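PDB 6HND: aromatic-amino-acid:2-oxoglutarate transaminase from Candida albicans, which probably transfers the amino group of aromatic amino acids to 2-oxoglutarate, using pyridoxal 5'-phosphate as its cofactor. Local coordinates for residues 323-326 with 332-335. Residues are numbered along the deposited sequence; the frame is centred on the assembly and turned at random.
Sequences SYLE and RVLR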
ATOM      1  N   SER B 323     -17.475   2.865 -20.847  1.00 37.35           N
ATOM      2  CA  SER B 323     -16.014   2.839 -20.611  1.00 36.82           C
ATOM      3  C   SER B 323     -15.300   2.595 -21.941  1.00 39.10           C
ATOM      4  O   SER B 323     -15.856   1.881 -22.803  1.00 35.39           O
ATOM      5  CB  SER B 323     -15.649   1.771 -19.569  1.00 38.24           C
ATOM      6  OG  SER B 323     -14.249   1.479 -19.548  1.00 32.80           O
ATOM      7  N   TYR B 324     -14.085   3.127 -22.064  1.00 37.44           N
ATOM      8  CA  TYR B 324     -13.100   2.740 -23.107  1.00 37.27           C
ATOM      9  C   TYR B 324     -12.914   1.214 -23.161  1.00 35.05           C
ATOM     10  O   TYR B 324     -12.527   0.728 -24.232  1.00 38.67           O
ATOM     11  CB  TYR B 324     -11.790   3.514 -22.909  1.00 35.40           C
ATOM     12  CG  TYR B 324     -11.847   4.922 -23.466  1.00 34.74           C
ATOM     13  CD1 TYR B 324     -11.602   5.156 -24.817  1.00 35.24           C
ATOM     14  CD2 TYR B 324     -12.194   6.004 -22.675  1.00 31.12           C
ATOM     15  CE1 TYR B 324     -11.632   6.434 -25.351  1.00 33.62           C
ATOM     16  CE2 TYR B 324     -12.237   7.290 -23.195  1.00 31.65           C
ATOM     17  CZ  TYR B 324     -11.969   7.504 -24.539  1.00 32.79           C
ATOM     18  OH  TYR B 324     -12.038   8.748 -25.083  1.00 33.12           O
ATOM     19  N   LEU B 325     -13.159   0.478 -22.077  1.00 36.19           N
ATOM     20  CA  LEU B 325     -13.068  -1.015 -22.061  1.00 35.61           C
ATOM     21  C   LEU B 325     -14.041  -1.581 -23.103  1.00 36.72           C
ATOM     22  O   LEU B 325     -13.760  -2.654 -23.685  1.00 36.17           O
ATOM     23  CB  LEU B 325     -13.436  -1.569 -20.677  1.00 33.84           C
ATOM     24  CG  LEU B 325     -12.443  -1.382 -19.519  1.00 33.06           C
ATOM     25  CD1 LEU B 325     -13.002  -2.004 -18.243  1.00 32.15           C
ATOM     26  CD2 LEU B 325     -11.063  -1.958 -19.825  1.00 31.91           C
ATOM     27  N   GLU B 326     -15.179  -0.905 -23.268  1.00 34.46           N
ATOM     28  CA  GLU B 326     -16.310  -1.393 -24.088  1.00 36.77           C
ATOM     29  C   GLU B 326     -15.934  -1.246 -25.567  1.00 34.50           C
ATOM     30  O   GLU B 326     -16.543  -1.947 -26.354  1.00 36.26           O
ATOM     31  CB  GLU B 326     -17.603  -0.677 -23.695  1.00 33.26           C
ATOM     32  CG  GLU B 326     -18.039  -1.085 -22.305  1.00 38.62           C
ATOM     33  CD  GLU B 326     -19.171  -0.283 -21.692  1.00 39.65           C
ATOM     34  OE1 GLU B 326     -20.275  -0.419 -22.172  1.00 42.39           O
ATOM     35  OE2 GLU B 326     -18.938   0.436 -20.703  1.00 44.32           O
ATOM     36  N   ARG B 332      -5.607  -2.430 -24.965  1.00 35.06           N
ATOM     37  CA  ARG B 332      -4.817  -1.172 -25.045  1.00 34.42           C
ATOM     38  C   ARG B 332      -5.333  -0.192 -23.979  1.00 34.14           C
ATOM     39  O   ARG B 332      -4.656   0.829 -23.718  1.00 32.10           O
ATOM     40  CB  ARG B 332      -4.896  -0.725 -26.504  1.00 39.90           C
ATOM     41  CG  ARG B 332      -4.868   0.762 -26.791  1.00 42.07           C
ATOM     42  CD  ARG B 332      -5.365   0.998 -28.208  1.00 39.77           C
ATOM     43  NE  ARG B 332      -4.695   0.177 -29.212  1.00 39.91           N
ATOM     44  CZ  ARG B 332      -3.456   0.368 -29.656  1.00 40.68           C
ATOM     45  NH1 ARG B 332      -2.705   1.339 -29.168  1.00 47.25           N
ATOM     46  NH2 ARG B 332      -2.958  -0.410 -30.600  1.00 39.37           N
ATOM     47  N   VAL B 333      -6.485  -0.502 -23.376  1.00 33.84           N
ATOM     48  CA  VAL B 333      -7.111   0.258 -22.257  1.00 31.93           C
ATOM     49  C   VAL B 333      -6.792  -0.406 -20.917  1.00 35.16           C
ATOM     50  O   VAL B 333      -6.994  -1.654 -20.764  1.00 34.94           O
ATOM     51  CB  VAL B 333      -8.635   0.349 -22.436  1.00 33.66           C
ATOM     52  CG1 VAL B 333      -9.329   0.980 -21.241  1.00 34.67           C
ATOM     53  CG2 VAL B 333      -8.966   1.103 -23.711  1.00 35.15           C
ATOM     54  N   LEU B 334      -6.416   0.422 -19.946  1.00 33.06           N
ATOM     55  CA  LEU B 334      -6.363   0.029 -18.522  1.00 33.48           C
ATOM     56  C   LEU B 334      -7.354   0.921 -17.775  1.00 31.41           C
ATOM     57  O   LEU B 334      -7.156   2.153 -17.777  1.00 30.10           O
ATOM     58  CB  LEU B 334      -4.926   0.225 -18.018  1.00 33.01           C
ATOM     59  CG  LEU B 334      -4.650  -0.272 -16.605  1.00 34.44           C
ATOM     60  CD1 LEU B 334      -3.168  -0.541 -16.433  1.00 33.79           C
ATOM     61  CD2 LEU B 334      -5.145   0.741 -15.571  1.00 36.22           C
ATOM     62  N   ARG B 335      -8.376   0.336 -17.163  1.00 31.47           N
ATOM     63  CA  ARG B 335      -9.383   1.123 -16.388  1.00 32.94           C
ATOM     64  C   ARG B 335      -8.992   1.154 -14.903  1.00 32.64           C
ATOM     65  O   ARG B 335      -8.773   0.065 -14.308  1.00 28.89           O
ATOM     66  CB  ARG B 335     -10.796   0.559 -16.534  1.00 29.14           C
ATOM     67  CG  ARG B 335     -11.803   1.283 -15.656  1.00 31.37           C
ATOM     68  CD  ARG B 335     -13.183   0.665 -15.736  1.00 34.98           C
ATOM     69  NE  ARG B 335     -14.199   1.328 -14.921  1.00 34.86           N
ATOM     70  CZ  ARG B 335     -14.834   2.444 -15.242  1.00 34.23           C
ATOM     71  NH1 ARG B 335     -14.537   3.088 -16.356  1.00 33.62           N
ATOM     72  NH2 ARG B 335     -15.751   2.929 -14.416  1.00 37.50           N
TER
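The guanidinium of R335 meets S323 obliquely: S323 OG lies 3.6 Å from R335 NH1, a contact without a hydrogen bond between them. Carboxylates hold this flat group by salt bridges: E279 at NH1, D281 at NH2 and E337 at NE. E279 also takes a hydrogen bond from S323 OG, so one acid ties the serine to the arginine. The ring of Y324 does not touch 332-335. It leads off toward helix 260-272, and its hydroxyl bonds to Q258, just before that helix. Of its side chain, CB makes the contact, 3.8 Å from V333 CG2. The same V333 methyl packs 3.6 Å from Y324 O.

L325 fills the middle with its two methyls. L325 CD2 rests on V333 CG1 at 3.7 Å. L325 CD1 lies on the aliphatic part of R335, 3.7 Å from R335 CD, and the two side chains cross at about a right angle. R335 is extended from CG to NE, with CG anti to the backbone N (chi1 175°). This carries its charged end past L325 to S323.

The loop is braced from within. S323 OG accepts from L325 N at 2.9 Å, nearly straight at 165°. S323 N donates to E326 OE2 at 2.8 Å, from above the carboxylate plane.

All five touching residues are buried. The contact joins the loop after helix 312-319 to strand 333-338. That strand ends at T338, which binds pyridoxal 5'-phosphate. The arrangement is an ST turn packed on an inner strand of the seven-stranded mixed sheet, as in the large domain of fold-type I aminotransferases.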